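Local coordinates for D-aminopeptidase (Bacillus subtilis, PDB 1HI9), which hydrolyses N-terminal residues from peptides that contain D-amino acids, using two zinc ions per subunit in a self-compartmentalizing homodecamer, at residues G11-P16 and A188-L193; R26-G31 and M63-V68; I34-A39 and E69-E74; D81-P84 and V88-L91; H115-G120 and Q259-M264. One frame throughout, in Å; residues are numbered along the deposited sequence.

Contact 1. Residues G11-P16 and A188-L193; sequences GISGLP and AKRGRL
Ser13 meets Arg190 of helix 187-203, and the rest of the two segments stays apart. The apolar part is a short side-by-side approach of aliphatic carbons, with Ser13 CB 4.0 Å from Arg190 CB and 3.5 Å from Arg190 CD. Closer still in the model is Ser13 OG to Arg190 CD, but that approach is too tight to be trusted.

The polar part runs through a third residue. Ser13 OG lies obliquely to the guanidinium, 3.3 Å from Arg190 NE at an angle too poor for a hydrogen bond. Both side chains instead turn to Glu38 of helix 28-48, whose OE1 makes a salt bridge with Arg190 NH1 and a probable hydrogen bond with Ser13 OG, modelled rather short. With chi1 at 56°, Ser13 OG sits between its backbone N and carbonyl carbon, on the side where Glu38 lies.

Ser13 is the second residue of a type II beta turn from Ile12 to Leu15, with Gly14 third, where phi of 80° favours glycine. Lys174 NZ bonds Ile12 O and Leu15 O.

Serine is small enough to share a buried carboxylate with arginine; the guanidinium probably favours the ionised form of Glu38, and the shared OE1 links the loop to helix 187-203.

Contact 2. Residues R26-G31 and M63-V68; sequences RNYERG and MNNLMV
Tyr28 and Asn65 carry this contact, joining the first turn of helix 28-48 to the loop that follows strand 53-58. The polar link is a short hydrogen bond from Tyr28 OH to Asn65 OD1, 2.6 Å long. The hydroxyl arrives in the carbonyl plane on a lone pair of OD1, with a C=O...donor angle of 125°, and OD1 in turn lies at the edge of the tyrosine ring, near its plane. Ring and amide are turned 75° against each other, and the side chains cross at about a right angle. With Tyr28 CG anti to the backbone N (chi1 178°), the ring reaches out from the helix and spans the gap to the loop.

The other end of the same amide is also held, since Asn65 ND2 donates to Asp58 OD1 and to the main-chain O of His60. Bonds at both ends fix the rotation of the buried amide, a task that suits asparagine, which offers an acceptor and a donor on one flat group.

Van der Waals contact adds little: Tyr28 OH is 3.6 Å from Asn65 CB. Asn64 stands beside it and sends ND2 to Asp17 of a neighbouring subunit.

Within 26-31, Asn27 occupies the N-cap position without a capping bond from its side chain, and Arg30 NH1 reaches Asn27 OD1 in a weak 2.9 Å bond.

His60 is a zinc ligand, and the Asn65 side chain lies about 7 Å from a zinc ion. Tyr28 fixes the Asn65 amide from the helix side, and Asn65, bonded to the backbone of a metal ligand, lies in the surroundings of the two-zinc site.

Contact 3. Residues I34-A39 and E69-E74; sequences IMTEEA and EKLHPE
Thr36 OG1 is gripped twice: it donates to Arg32 O one turn back in its own helix and accepts from Met67 N, just upstream of 69-74. These bonds fix the rotation of the side chain. Its methyl, CG2, lies anti to the backbone N and is thereby presented to the passing chain. It touches backbone as well as side chains, 3.8 Å from Leu71 N and 4.0 Å from Lys70 CB. Threonine suits the place because one branch satisfies the buried polar atoms while the other packs.

Leu71 brings CD1 alongside the helix. This methyl lies 4.1 Å from Thr36 CG2 and 4.3 Å from Ala39 CB, so it bridges two residues nearly one helical turn apart. The CA atoms of Thr36 and Leu71 are 6.0 Å apart; Ala39, a small residue, meets the leucine with its CB alone. At the exposed border, Lys70 NZ and Glu37 OE2 remain 5.7 Å apart, too far for a salt bridge, though their opposite charges probably attract weakly.

Farther along, the loop is braced internally. Glu74 N donates to His72 ND1 at 3.1 Å, with an N-H...acceptor angle of 154° and the donor in the plane of the imidazole.

Among the neighbouring elements, Ala39 touches Leu101 of strand 97-103 and Glu38 meets Leu194 of helix 187-203, while Leu71 packs farther along helix 28-48 on Ile43. The loop that crosses this helix leads into strand 76-80, and its Glu69 forms a salt bridge with Arg30 of a neighbouring subunit.

Contact 4. Residues D81-P84 and V88-L91; sequences DVKP and VEGL
Glu89 faces Lys83 with their CA atoms 6.4 Å apart, at the second position of a type II beta turn from Val88 to Leu91, which Leu91 N closes on Val88 O at 3.2 Å. Gly90 takes the third position, where a phi of 93° would jam a side chain against the preceding carbonyl. Both segments belong to the connection between strands 76-80 and 97-103 of the mixed sheet.

The aliphatic parts of two charged residues do the packing. The lysine chain runs aslant over the glutamate, Lys83 CD and Lys83 CB each 3.7 Å from Glu89 CG. It then leads its amine away, so Lys83 NZ stays 6.8 Å from Glu89 OE2 and instead forms a weak hydrogen bond with Gly80 O. A long flexible chain suits a place where carbon must pack in one spot and charge end in another.

Glu89 bends at chi2 (65°), which carries its carboxylate over to the proline ring. Ile177 of a neighbouring subunit packs on both Pro84 and Glu89. The turn's own backbone is held by Tyr4 OH, bonded to Glu89 O. Glu89 OE2 accepts from Phe85 N and rests 3.5 Å from Pro84 CD, the ring carbon beside a nitrogen that has no hydrogen to give.

Contact 5. Residues H115-G120 and Q259-M264; sequences HSMIFG and QAMLVM
Met117 and Leu262 bring the two backbones to 8.5 Å between CA atoms, so long side chains must fill the interval between an irregular loop and a regular helix. The loop is sharply kinked: Met117, at phi 67° and psi -64°, has the angles of a classic gamma turn, although the closing bond rests on Ser116 O, whose position is less sure. Segment 259-264 belongs to helix 254-268.

Met117 points at the helix and makes all the close contacts. Its chain folds at chi2 and chi3 and meets Met261 at about a right angle, placing Met117 CG 3.7 Å from Met261 SD. Its methyl goes further, Met117 CE lying 3.9 Å from Leu262 CD2 and 4.2 Å from Met261 SD. Met261 is itself bent at chi2 (-84°), which brings its sulfur round to the loop. Methionine fits both places, being unbranched, flexible and apolar, while Leu262 presents one methyl of a branched apolar end to Met117. Phe124 of strand 121-126 touches both methionines and extends the apolar cluster.

The same loop serves the active site. Met117 N donates to Glu133 OE2, a zinc ligand, and the Met117 side chain is about 6 Å from a zinc ion. His115, assigned as the nucleophile, stacks on the zinc ligand His104. The contact therefore backs the catalytic loop of a two-zinc M55 peptidase with the apolar side of the C-terminal helix.

Overall arrangement
Contacts 1, 2 and 3 cluster around helix 28-48. Contacts 1 and 3 meet at Glu38, their centres 14 Å apart, while contacts 2 and 3 interlock through Met35, whose SD lies 3.8 Å from Asn65 CB. Contact 4 joins contact 2 where Met63 packs on Lys83, and joins contact 5 where Pro84 O lies 3.5 Å from Leu262 CD1. Contacts 1 and 5 stand on opposite sides of the chain's centre, 27 Å apart between centres. The zinc site is approached by contact 2 and contact 5, with contact 4 farther off: Lys83 is about 11 Å from a zinc ion between nearest atoms. Contacts 2, 3 and 4 also share one neighbouring subunit of the decamer.

Contact 1. Residues G11-P16 and A188-L193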
# COMPACT_ATOMS: atom_id res chain seq x y z
N GLY A 11 8.40 30.80 -8.59
CA GLY A 11 8.82 31.75 -9.59
C GLY A 11 10.16 31.42 -10.24
O GLY A 11 10.60 32.14 -11.12
N ILE A 12 10.81 30.34 -9.81
CA ILE A 12 12.08 29.96 -10.39
C ILE A 12 11.88 29.71 -11.88
O ILE A 12 10.81 29.27 -12.32
CB ILE A 12 12.66 28.71 -9.73
CG1 ILE A 12 13.04 29.02 -8.29
CG2 ILE A 12 13.88 28.23 -10.49
CD1 ILE A 12 14.04 30.14 -8.14
N SER A 13 12.93 29.98 -12.65
CA SER A 13 12.82 29.81 -14.09
C SER A 13 12.69 28.36 -14.53
O SER A 13 13.21 27.46 -13.88
CB SER A 13 14.02 30.46 -14.76
OG SER A 13 15.22 29.92 -14.25
N GLY A 14 11.97 28.15 -15.62
CA GLY A 14 11.78 26.82 -16.15
C GLY A 14 10.72 25.97 -15.47
O GLY A 14 10.25 24.99 -16.06
N LEU A 15 10.33 26.32 -14.25
CA LEU A 15 9.34 25.53 -13.52
C LEU A 15 7.89 25.91 -13.88
O LEU A 15 7.44 27.01 -13.59
CB LEU A 15 9.58 25.67 -12.01
CG LEU A 15 11.05 25.64 -11.56
CD1 LEU A 15 11.12 25.55 -10.04
CD2 LEU A 15 11.77 24.46 -12.20
N PRO A 16 7.15 25.00 -14.52
CA PRO A 16 5.76 25.25 -14.91
C PRO A 16 4.67 24.87 -13.92
O PRO A 16 3.63 25.53 -13.86
CB PRO A 16 5.63 24.45 -16.20
CG PRO A 16 6.43 23.23 -15.86
CD PRO A 16 7.67 23.80 -15.20
N ALA A 188 20.44 29.07 -19.17
CA ALA A 188 21.57 29.96 -19.40
C ALA A 188 21.10 31.38 -19.71
O ALA A 188 21.73 32.35 -19.29
CB ALA A 188 22.42 29.44 -20.56
N LYS A 189 19.99 31.49 -20.45
CA LYS A 189 19.44 32.78 -20.84
C LYS A 189 18.93 33.53 -19.61
O LYS A 189 19.14 34.74 -19.48
CB LYS A 189 18.29 32.57 -21.83
CG LYS A 189 18.36 33.43 -23.08
CD LYS A 189 17.19 33.13 -24.00
CE LYS A 189 17.27 33.93 -25.29
NZ LYS A 189 18.48 33.57 -26.08
N ARG A 190 18.25 32.82 -18.73
CA ARG A 190 17.72 33.41 -17.52
C ARG A 190 18.89 33.87 -16.65
O ARG A 190 18.80 34.86 -15.92
CB ARG A 190 16.92 32.37 -16.75
CG ARG A 190 17.82 31.53 -15.87
CD ARG A 190 17.39 30.09 -15.77
NE ARG A 190 18.36 29.27 -15.03
CZ ARG A 190 18.79 29.52 -13.79
NH1 ARG A 190 18.34 30.58 -13.13
NH2 ARG A 190 19.63 28.68 -13.19
N GLY A 191 19.99 33.12 -16.74
CA GLY A 191 21.18 33.43 -15.97
C GLY A 191 21.72 34.80 -16.30
O GLY A 191 22.08 35.57 -15.41
N ARG A 192 21.80 35.10 -17.59
CA ARG A 192 22.29 36.40 -18.03
C ARG A 192 21.34 37.47 -17.51
O ARG A 192 21.77 38.44 -16.89
CB ARG A 192 22.35 36.47 -19.55
CG ARG A 192 23.23 35.43 -20.19
CD ARG A 192 23.17 35.62 -21.70
NE ARG A 192 23.54 34.39 -22.36
CZ ARG A 192 22.87 33.66 -23.24
NH1 ARG A 192 21.66 33.97 -23.70
NH2 ARG A 192 23.46 32.56 -23.66
N LEU A 193 20.05 37.27 -17.75
CA LEU A 193 19.04 38.21 -17.30
C LEU A 193 19.22 38.51 -15.82
O LEU A 193 19.27 39.68 -15.42
CB LEU A 193 17.64 37.64 -17.55
CG LEU A 193 16.48 38.56 -17.10
CD1 LEU A 193 16.60 39.92 -17.79
CD2 LEU A 193 15.15 37.91 -17.42

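Contact 2. Residues R26-G31 and M63-V68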
# COMPACT_ATOMS: atom_id res chain seq x y z
N ARG A 26 7.58 13.92 -8.56
CA ARG A 26 8.56 13.50 -9.57
C ARG A 26 9.63 14.46 -10.07
O ARG A 26 10.77 14.04 -10.29
CB ARG A 26 7.79 12.92 -10.78
CG ARG A 26 8.53 12.92 -12.13
CD ARG A 26 7.68 12.22 -13.19
NE ARG A 26 6.27 12.61 -13.04
CZ ARG A 26 5.64 13.54 -13.76
NH1 ARG A 26 6.30 14.19 -14.72
NH2 ARG A 26 4.37 13.84 -13.49
N ASN A 27 9.30 15.73 -10.24
CA ASN A 27 10.31 16.65 -10.75
C ASN A 27 10.95 17.56 -9.72
O ASN A 27 11.67 18.49 -10.08
CB ASN A 27 9.72 17.48 -11.89
CG ASN A 27 9.38 16.62 -13.09
OD1 ASN A 27 10.21 15.83 -13.55
ND2 ASN A 27 8.15 16.76 -13.60
N TYR A 28 10.71 17.26 -8.45
CA TYR A 28 11.25 18.07 -7.37
C TYR A 28 12.78 18.17 -7.35
O TYR A 28 13.34 19.27 -7.22
CB TYR A 28 10.77 17.55 -6.01
CG TYR A 28 11.35 18.32 -4.84
CD1 TYR A 28 11.01 19.66 -4.62
CD2 TYR A 28 12.26 17.72 -3.98
CE1 TYR A 28 11.57 20.37 -3.57
CE2 TYR A 28 12.83 18.42 -2.93
CZ TYR A 28 12.49 19.74 -2.73
OH TYR A 28 13.06 20.44 -1.69
N GLU A 29 13.46 17.03 -7.46
CA GLU A 29 14.92 17.02 -7.43
C GLU A 29 15.54 17.90 -8.52
O GLU A 29 16.55 18.56 -8.29
CB GLU A 29 15.46 15.58 -7.52
CG GLU A 29 15.28 14.78 -6.24
CD GLU A 29 16.05 13.47 -6.24
OE1 GLU A 29 17.29 13.49 -6.42
OE2 GLU A 29 15.41 12.40 -6.07
N ARG A 30 14.94 17.91 -9.70
CA ARG A 30 15.44 18.76 -10.78
C ARG A 30 15.14 20.20 -10.41
O ARG A 30 15.95 21.09 -10.66
CB ARG A 30 14.74 18.43 -12.10
CG ARG A 30 15.11 17.10 -12.71
CD ARG A 30 14.11 16.72 -13.79
NE ARG A 30 14.02 17.74 -14.83
CZ ARG A 30 12.96 17.93 -15.61
NH1 ARG A 30 11.87 17.18 -15.45
NH2 ARG A 30 12.98 18.88 -16.54
N GLY A 31 13.97 20.42 -9.81
CA GLY A 31 13.57 21.75 -9.41
C GLY A 31 14.53 22.41 -8.44
O GLY A 31 14.92 23.56 -8.65
N MET A 63 11.45 24.81 3.41
CA MET A 63 12.67 25.61 3.31
C MET A 63 13.98 24.83 3.44
O MET A 63 14.96 25.31 4.01
CB MET A 63 12.59 26.73 4.35
CG MET A 63 11.32 27.56 4.16
SD MET A 63 10.87 28.56 5.61
CE MET A 63 9.50 29.51 4.97
N ASN A 64 13.98 23.62 2.89
CA ASN A 64 15.15 22.77 2.88
C ASN A 64 15.39 22.34 1.43
O ASN A 64 15.85 21.22 1.15
CB ASN A 64 14.94 21.54 3.79
CG ASN A 64 13.67 20.77 3.46
OD1 ASN A 64 13.06 20.98 2.40
ND2 ASN A 64 13.29 19.86 4.35
N ASN A 65 15.09 23.26 0.52
CA ASN A 65 15.20 23.05 -0.92
C ASN A 65 16.57 23.40 -1.50
O ASN A 65 17.16 22.62 -2.24
CB ASN A 65 14.14 23.88 -1.64
CG ASN A 65 12.79 23.81 -0.96
OD1 ASN A 65 12.13 22.78 -1.00
ND2 ASN A 65 12.39 24.90 -0.31
N LEU A 66 17.06 24.59 -1.18
CA LEU A 66 18.37 25.00 -1.67
C LEU A 66 19.38 23.95 -1.20
O LEU A 66 19.37 23.55 -0.04
CB LEU A 66 18.74 26.38 -1.13
CG LEU A 66 17.92 27.52 -1.73
CD1 LEU A 66 18.25 28.82 -1.01
CD2 LEU A 66 18.22 27.63 -3.22
N MET A 67 20.25 23.51 -2.11
CA MET A 67 21.23 22.48 -1.77
C MET A 67 22.50 23.09 -1.22
O MET A 67 23.27 23.72 -1.95
CB MET A 67 21.51 21.62 -3.00
CG MET A 67 20.24 21.10 -3.64
SD MET A 67 20.49 19.80 -4.81
CE MET A 67 20.97 20.69 -6.27
N VAL A 68 22.73 22.87 0.07
CA VAL A 68 23.90 23.44 0.73
C VAL A 68 25.23 23.04 0.09
O VAL A 68 26.18 23.81 0.11
CB VAL A 68 23.89 23.07 2.24
CG1 VAL A 68 24.11 21.58 2.41
CG2 VAL A 68 24.95 23.88 2.97

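Contact 3. Residues I34-A39 and E69-E74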
# COMPACT_ATOMS: atom_id res chain seq x y z
N ILE A 34 17.78 23.43 -10.16
CA ILE A 34 17.64 24.66 -10.92
C ILE A 34 17.54 25.86 -9.97
O ILE A 34 18.14 26.91 -10.21
CB ILE A 34 16.39 24.58 -11.83
CG1 ILE A 34 16.58 23.43 -12.82
CG2 ILE A 34 16.16 25.91 -12.55
CD1 ILE A 34 15.32 23.02 -13.56
N MET A 35 16.79 25.69 -8.89
CA MET A 35 16.62 26.74 -7.89
C MET A 35 17.94 27.17 -7.27
O MET A 35 18.21 28.36 -7.12
CB MET A 35 15.69 26.25 -6.77
CG MET A 35 15.52 27.23 -5.62
SD MET A 35 14.56 26.53 -4.28
CE MET A 35 14.17 27.94 -3.31
N THR A 36 18.76 26.19 -6.90
CA THR A 36 20.05 26.48 -6.30
C THR A 36 20.93 27.22 -7.30
O THR A 36 21.58 28.21 -6.96
CB THR A 36 20.75 25.20 -5.84
OG1 THR A 36 19.94 24.56 -4.85
CG2 THR A 36 22.13 25.50 -5.26
N GLU A 37 20.94 26.76 -8.54
CA GLU A 37 21.75 27.41 -9.55
C GLU A 37 21.27 28.82 -9.86
O GLU A 37 22.08 29.71 -10.09
CB GLU A 37 21.80 26.55 -10.81
CG GLU A 37 22.54 25.25 -10.55
CD GLU A 37 22.69 24.40 -11.78
OE1 GLU A 37 21.65 24.10 -12.42
OE2 GLU A 37 23.83 24.02 -12.09
N GLU A 38 19.95 29.01 -9.86
CA GLU A 38 19.37 30.32 -10.12
C GLU A 38 19.87 31.31 -9.07
O GLU A 38 20.26 32.42 -9.39
CB GLU A 38 17.84 30.27 -10.09
CG GLU A 38 17.18 31.63 -10.25
CD GLU A 38 15.93 31.59 -11.14
OE1 GLU A 38 16.00 31.01 -12.24
OE2 GLU A 38 14.89 32.15 -10.75
N ALA A 39 19.86 30.88 -7.82
CA ALA A 39 20.33 31.72 -6.73
C ALA A 39 21.82 32.03 -6.88
O ALA A 39 22.25 33.15 -6.58
CB ALA A 39 20.07 31.03 -5.38
N GLU A 69 25.28 21.84 -0.49
CA GLU A 69 26.51 21.38 -1.12
C GLU A 69 26.76 21.97 -2.52
O GLU A 69 27.83 21.77 -3.09
CB GLU A 69 26.53 19.84 -1.20
CG GLU A 69 25.35 19.21 -1.92
CD GLU A 69 24.16 18.92 -1.01
OE1 GLU A 69 24.01 17.76 -0.57
OE2 GLU A 69 23.39 19.87 -0.73
N LYS A 70 25.78 22.69 -3.06
CA LYS A 70 25.95 23.29 -4.38
C LYS A 70 25.77 24.80 -4.41
O LYS A 70 26.00 25.43 -5.43
CB LYS A 70 24.99 22.64 -5.38
CG LYS A 70 25.51 21.33 -5.97
CD LYS A 70 24.42 20.64 -6.79
CE LYS A 70 24.98 19.48 -7.59
NZ LYS A 70 25.87 19.94 -8.70
N LEU A 71 25.37 25.38 -3.28
CA LEU A 71 25.19 26.82 -3.22
C LEU A 71 26.55 27.49 -3.23
O LEU A 71 27.55 26.86 -2.87
CB LEU A 71 24.43 27.20 -1.95
CG LEU A 71 23.89 28.63 -1.90
CD1 LEU A 71 22.72 28.76 -2.86
CD2 LEU A 71 23.47 28.99 -0.48
N HIS A 72 26.60 28.75 -3.64
CA HIS A 72 27.85 29.50 -3.69
C HIS A 72 28.50 29.39 -2.31
O HIS A 72 27.91 29.78 -1.30
CB HIS A 72 27.58 30.97 -4.03
CG HIS A 72 28.80 31.74 -4.44
ND1 HIS A 72 29.88 31.93 -3.60
CD2 HIS A 72 29.12 32.36 -5.60
CE1 HIS A 72 30.80 32.65 -4.22
NE2 HIS A 72 30.36 32.92 -5.44
N PRO A 73 29.73 28.85 -2.26
CA PRO A 73 30.49 28.65 -1.03
C PRO A 73 30.71 29.89 -0.16
O PRO A 73 30.82 29.77 1.06
CB PRO A 73 31.80 28.05 -1.53
CG PRO A 73 31.96 28.69 -2.88
CD PRO A 73 30.56 28.58 -3.45
N GLU A 74 30.75 31.06 -0.77
CA GLU A 74 30.94 32.29 -0.02
C GLU A 74 29.65 32.89 0.52
O GLU A 74 29.65 33.99 1.10
CB GLU A 74 31.69 33.33 -0.86
CG GLU A 74 33.18 33.06 -0.94
CD GLU A 74 33.77 32.82 0.45
OE1 GLU A 74 33.63 33.71 1.32
OE2 GLU A 74 34.37 31.73 0.66

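Contact 4. Residues D81-P84 and V88-L91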
# COMPACT_ATOMS: atom_id res chain seq x y z
N ASP A 81 12.74 25.16 8.65
CA ASP A 81 11.52 25.89 8.89
C ASP A 81 11.27 26.18 10.37
O ASP A 81 12.14 25.98 11.23
CB ASP A 81 10.33 25.13 8.29
CG ASP A 81 10.04 23.82 9.00
OD1 ASP A 81 10.98 23.27 9.62
OD2 ASP A 81 8.89 23.34 8.94
N VAL A 82 10.06 26.65 10.67
CA VAL A 82 9.69 27.02 12.02
C VAL A 82 10.60 28.17 12.48
O VAL A 82 11.01 28.25 13.64
CB VAL A 82 9.79 25.83 13.02
CG1 VAL A 82 9.07 26.19 14.32
CG2 VAL A 82 9.17 24.58 12.43
N LYS A 83 10.94 29.06 11.54
CA LYS A 83 11.76 30.23 11.84
C LYS A 83 10.83 31.37 12.27
O LYS A 83 9.80 31.61 11.64
CB LYS A 83 12.57 30.67 10.62
CG LYS A 83 13.61 29.67 10.20
CD LYS A 83 14.20 30.02 8.84
CE LYS A 83 13.13 29.99 7.76
NZ LYS A 83 13.74 29.85 6.42
N PRO A 84 11.19 32.08 13.35
CA PRO A 84 10.39 33.19 13.87
C PRO A 84 9.80 34.11 12.78
O PRO A 84 8.64 34.54 12.89
CB PRO A 84 11.39 33.92 14.77
CG PRO A 84 12.19 32.78 15.33
CD PRO A 84 12.44 31.92 14.11
N VAL A 88 11.35 35.97 5.81
CA VAL A 88 12.29 37.07 6.02
C VAL A 88 13.18 36.88 7.25
O VAL A 88 13.71 37.84 7.80
CB VAL A 88 11.56 38.45 6.09
CG1 VAL A 88 11.14 38.88 4.70
CG2 VAL A 88 10.34 38.37 7.01
N GLU A 89 13.33 35.63 7.67
CA GLU A 89 14.18 35.29 8.81
C GLU A 89 15.62 35.73 8.53
O GLU A 89 16.16 35.47 7.45
CB GLU A 89 14.16 33.78 9.06
CG GLU A 89 15.08 33.36 10.17
CD GLU A 89 14.65 33.93 11.51
OE1 GLU A 89 15.53 34.11 12.39
OE2 GLU A 89 13.43 34.18 11.69
N GLY A 90 16.22 36.39 9.51
CA GLY A 90 17.60 36.84 9.36
C GLY A 90 17.77 38.25 8.81
O GLY A 90 18.88 38.77 8.76
N LEU A 91 16.67 38.87 8.41
CA LEU A 91 16.72 40.22 7.86
C LEU A 91 16.62 41.28 8.98
O LEU A 91 15.64 41.31 9.72
CB LEU A 91 15.57 40.42 6.87
CG LEU A 91 15.72 41.46 5.75
CD1 LEU A 91 14.43 41.55 4.95
CD2 LEU A 91 16.05 42.82 6.34

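Contact 5. Residues H115-G120 and Q259-M264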
# COMPACT_ATOMS: atom_id res chain seq x y z
N HIS A 115 -0.51 32.19 -5.28
CA HIS A 115 -1.03 31.88 -3.95
C HIS A 115 -0.31 32.78 -2.96
O HIS A 115 0.58 33.53 -3.34
CB HIS A 115 -0.78 30.42 -3.58
CG HIS A 115 0.66 30.08 -3.39
ND1 HIS A 115 1.53 29.92 -4.45
CD2 HIS A 115 1.41 29.93 -2.28
CE1 HIS A 115 2.74 29.68 -4.00
NE2 HIS A 115 2.70 29.67 -2.68
N SER A 116 -0.73 32.72 -1.69
CA SER A 116 -0.14 33.51 -0.62
C SER A 116 0.02 32.67 0.64
O SER A 116 -0.94 32.48 1.39
CB SER A 116 -1.02 34.73 -0.30
OG SER A 116 -1.12 35.59 -1.41
N MET A 117 1.24 32.17 0.87
CA MET A 117 1.58 31.33 2.02
C MET A 117 0.90 29.95 2.00
O MET A 117 1.58 28.94 1.92
CB MET A 117 1.28 32.04 3.33
CG MET A 117 2.16 33.26 3.60
SD MET A 117 3.96 32.93 3.52
CE MET A 117 4.22 32.01 5.05
N ILE A 118 -0.43 29.92 2.08
CA ILE A 118 -1.15 28.65 2.04
C ILE A 118 -2.25 28.74 0.99
O ILE A 118 -2.66 29.83 0.62
CB ILE A 118 -1.80 28.33 3.39
CG1 ILE A 118 -2.76 29.46 3.78
CG2 ILE A 118 -0.72 28.16 4.45
CD1 ILE A 118 -3.66 29.12 4.94
N PHE A 119 -2.71 27.59 0.51
CA PHE A 119 -3.75 27.54 -0.50
C PHE A 119 -5.03 28.21 -0.02
O PHE A 119 -5.79 28.77 -0.81
CB PHE A 119 -4.06 26.09 -0.88
CG PHE A 119 -2.93 25.39 -1.60
CD1 PHE A 119 -2.56 24.09 -1.24
CD2 PHE A 119 -2.25 26.02 -2.64
CE1 PHE A 119 -1.52 23.43 -1.90
CE2 PHE A 119 -1.21 25.38 -3.31
CZ PHE A 119 -0.84 24.08 -2.94
N GLY A 120 -5.24 28.18 1.29
CA GLY A 120 -6.44 28.75 1.86
C GLY A 120 -6.64 30.26 1.87
O GLY A 120 -7.76 30.72 2.11
N GLN A 259 4.01 37.73 12.34
CA GLN A 259 3.84 36.50 13.11
C GLN A 259 2.37 36.12 13.28
O GLN A 259 2.04 34.94 13.32
CB GLN A 259 4.53 36.62 14.46
CG GLN A 259 6.04 36.54 14.31
CD GLN A 259 6.75 36.32 15.64
OE1 GLN A 259 7.88 35.84 15.68
NE2 GLN A 259 6.09 36.70 16.73
N ALA A 260 1.49 37.12 13.35
CA ALA A 260 0.08 36.83 13.48
C ALA A 260 -0.34 36.12 12.19
O ALA A 260 -1.17 35.22 12.21
CB ALA A 260 -0.71 38.12 13.66
N MET A 261 0.25 36.54 11.07
CA MET A 261 -0.06 35.93 9.78
C MET A 261 0.36 34.46 9.80
O MET A 261 -0.39 33.59 9.38
CB MET A 261 0.65 36.68 8.65
CG MET A 261 0.49 36.08 7.25
SD MET A 261 1.68 34.75 6.93
CE MET A 261 3.19 35.70 6.98
N LEU A 262 1.56 34.20 10.31
CA LEU A 262 2.08 32.84 10.39
C LEU A 262 1.16 31.92 11.17
O LEU A 262 0.83 30.82 10.72
CB LEU A 262 3.46 32.85 11.02
CG LEU A 262 4.55 33.55 10.20
CD1 LEU A 262 5.85 33.56 10.98
CD2 LEU A 262 4.74 32.82 8.86
N VAL A 263 0.74 32.37 12.35
CA VAL A 263 -0.15 31.59 13.19
C VAL A 263 -1.55 31.40 12.59
O VAL A 263 -2.05 30.28 12.53
CB VAL A 263 -0.29 32.24 14.58
CG1 VAL A 263 -1.31 31.49 15.42
CG2 VAL A 263 1.06 32.23 15.28
N MET A 264 -2.17 32.49 12.14
CA MET A 264 -3.50 32.44 11.54
C MET A 264 -3.54 31.53 10.31
O MET A 264 -4.50 30.78 10.14
CB MET A 264 -3.98 33.84 11.15
CG MET A 264 -4.50 34.67 12.33
SD MET A 264 -4.91 36.40 11.83
CE MET A 264 -3.51 37.18 12.40